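Local coordinates for protein (hdlp (histone deacetylase-like protein)) (Aquifex aeolicus, PDB 1C3P) that probably removes acetyl groups from acetylated substrates as a zinc-dependent member of the histone deacetylase family, at residues 271-276 with 350-355. Residues are numbered along the deposited sequence; the frame is centred on the assembly and turned at random.
Sequences SNVAFL and TLKDPW
A loop covers the N-capped first turn of helix 272-286 in this arginase-type alpha/beta fold: Asp353, between helices 324-332 and 362-372, accepts from Asn272 N, while Trp355 packs on Val273 and Ala274. The helix follows strand 250-254 of the parallel sheet, and the contact is partly buried, the side chain of Asn272 about 11 Å from that of the zinc ligand Asp258. Both carboxylate oxygens accept from the one N-H, Asn272 N to Asp353 OD1 being 3.0 Å and to Asp353 OD2 2.9 Å, although their exact positions are doubtful. A carboxylate at this end of a helix probably also gains from the helix dipole; Arg304 and Arg356 form only long, weak ion pairs with it. Ser271 is the N-cap: with chi1 at 69° its OG lies between its own N and carbonyl carbon and accepts from Ala274 N at 3.0 Å. Asp228 of helix 228-245 also hydrogen-bonds that hydroxyl and touches Trp355. Val273 CG2 meets Asp353 O at 3.4 Å, whereas Val273 CG1, anti to the backbone N (chi1 173°), extends to the indole. Val273 CB and Ala274 N lie over one indole face, offset toward its rim. Ala274 CB touches Trp355 CZ3 at 3.6 Å, and Val273 CG1 comes within 3.3 Å of Trp355 CZ2.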
loop_
_atom_site.group_PDB
_atom_site.type_symbol
_atom_site.label_atom_id
_atom_site.label_comp_id
_atom_site.label_asym_id
_atom_site.label_seq_id
_atom_site.Cartn_x
_atom_site.Cartn_y
_atom_site.Cartn_z
ATOM N N SER A 271 -10.196 1.479 -12.931
ATOM C CA SER A 271 -9.826 2.788 -13.479
ATOM C C SER A 271 -9.251 3.617 -12.324
ATOM O O SER A 271 -9.569 3.334 -11.159
ATOM C CB SER A 271 -11.063 3.521 -14.010
ATOM O OG SER A 271 -11.926 3.911 -12.948
ATOM N N ASN A 272 -8.435 4.634 -12.635
ATOM C CA ASN A 272 -7.831 5.517 -11.615
ATOM C C ASN A 272 -8.922 6.295 -10.916
ATOM O O ASN A 272 -8.762 6.711 -9.771
ATOM C CB ASN A 272 -6.946 6.623 -12.201
ATOM C CG ASN A 272 -5.707 6.130 -12.841
ATOM O OD1 ASN A 272 -5.016 6.909 -13.509
ATOM N ND2 ASN A 272 -5.381 4.855 -12.638
ATOM N N VAL A 273 -9.993 6.575 -11.654
ATOM C CA VAL A 273 -11.102 7.340 -11.101
ATOM C C VAL A 273 -11.896 6.546 -10.070
ATOM O O VAL A 273 -12.400 7.111 -9.114
ATOM C CB VAL A 273 -12.013 7.860 -12.221
ATOM C CG1 VAL A 273 -13.246 8.510 -11.639
ATOM C CG2 VAL A 273 -11.242 8.908 -13.034
ATOM N N ALA A 274 -11.999 5.234 -10.253
ATOM C CA ALA A 274 -12.691 4.424 -9.260
ATOM C C ALA A 274 -11.755 4.317 -8.039
ATOM O O ALA A 274 -12.218 4.258 -6.897
ATOM C CB ALA A 274 -13.002 3.035 -9.837
ATOM N N PHE A 275 -10.442 4.292 -8.294
ATOM C CA PHE A 275 -9.430 4.216 -7.232
ATOM C C PHE A 275 -9.601 5.448 -6.348
ATOM O O PHE A 275 -9.598 5.370 -5.113
ATOM C CB PHE A 275 -8.033 4.200 -7.868
ATOM C CG PHE A 275 -6.894 4.255 -6.888
ATOM C CD1 PHE A 275 -6.573 3.165 -6.090
ATOM C CD2 PHE A 275 -6.106 5.400 -6.808
ATOM C CE1 PHE A 275 -5.475 3.214 -5.226
ATOM C CE2 PHE A 275 -5.008 5.464 -5.951
ATOM C CZ PHE A 275 -4.692 4.367 -5.161
ATOM N N LEU A 276 -9.777 6.587 -7.003
ATOM C CA LEU A 276 -9.960 7.856 -6.319
ATOM C C LEU A 276 -11.285 7.845 -5.548
ATOM O O LEU A 276 -11.339 8.281 -4.394
ATOM C CB LEU A 276 -9.918 8.994 -7.352
ATOM C CG LEU A 276 -9.863 10.451 -6.866
ATOM C CD1 LEU A 276 -9.973 11.385 -8.071
ATOM C CD2 LEU A 276 -10.986 10.741 -5.914
ATOM N N THR A 350 -3.740 11.794 -20.812
ATOM C CA THR A 350 -4.694 12.289 -19.831
ATOM C C THR A 350 -4.299 11.809 -18.451
ATOM O O THR A 350 -3.653 10.774 -18.308
ATOM C CB THR A 350 -6.113 11.787 -20.114
ATOM O OG1 THR A 350 -6.543 12.260 -21.394
ATOM C CG2 THR A 350 -7.075 12.295 -19.052
ATOM N N LEU A 351 -4.700 12.556 -17.433
ATOM C CA LEU A 351 -4.361 12.180 -16.077
ATOM C C LEU A 351 -5.380 11.158 -15.563
ATOM O O LEU A 351 -5.014 10.143 -14.967
ATOM C CB LEU A 351 -4.345 13.427 -15.186
ATOM C CG LEU A 351 -3.571 13.309 -13.873
ATOM C CD1 LEU A 351 -3.516 14.659 -13.189
ATOM C CD2 LEU A 351 -4.212 12.277 -12.976
ATOM N N LYS A 352 -6.656 11.425 -15.811
ATOM C CA LYS A 352 -7.737 10.542 -15.369
ATOM C C LYS A 352 -8.153 9.599 -16.484
ATOM O O LYS A 352 -8.294 10.026 -17.622
ATOM C CB LYS A 352 -8.946 11.385 -14.956
ATOM C CG LYS A 352 -8.729 12.200 -13.698
ATOM C CD LYS A 352 -9.754 13.320 -13.530
ATOM C CE LYS A 352 -11.182 12.827 -13.474
ATOM N NZ LYS A 352 -12.123 13.980 -13.317
ATOM N N ASP A 353 -8.316 8.311 -16.195
ATOM C CA ASP A 353 -8.791 7.446 -17.265
ATOM C C ASP A 353 -10.313 7.364 -17.178
ATOM O O ASP A 353 -10.911 7.771 -16.183
ATOM C CB ASP A 353 -8.146 6.046 -17.238
ATOM C CG ASP A 353 -8.081 5.438 -15.864
ATOM O OD1 ASP A 353 -7.140 5.758 -15.111
ATOM O OD2 ASP A 353 -8.971 4.632 -15.535
ATOM N N PRO A 354 -10.967 6.901 -18.247
ATOM C CA PRO A 354 -12.427 6.787 -18.246
ATOM C C PRO A 354 -12.857 5.714 -17.260
ATOM O O PRO A 354 -12.073 4.829 -16.918
ATOM C CB PRO A 354 -12.726 6.369 -19.683
ATOM C CG PRO A 354 -11.525 5.509 -20.003
ATOM C CD PRO A 354 -10.434 6.466 -19.548
ATOM N N TRP A 355 -14.093 5.791 -16.794
ATOM C CA TRP A 355 -14.562 4.758 -15.889
ATOM C C TRP A 355 -14.472 3.412 -16.583
ATOM O O TRP A 355 -14.489 3.345 -17.813
ATOM C CB TRP A 355 -15.999 5.013 -15.458
ATOM C CG TRP A 355 -16.073 5.993 -14.365
ATOM C CD1 TRP A 355 -16.051 7.356 -14.466
ATOM C CD2 TRP A 355 -16.071 5.692 -12.973
ATOM N NE1 TRP A 355 -16.034 7.921 -13.211
ATOM C CE2 TRP A 355 -16.045 6.918 -12.276
ATOM C CE3 TRP A 355 -16.086 4.501 -12.242
ATOM C CZ2 TRP A 355 -16.034 6.985 -10.884
ATOM C CZ3 TRP A 355 -16.076 4.567 -10.865
ATOM C CH2 TRP A 355 -16.049 5.798 -10.199
#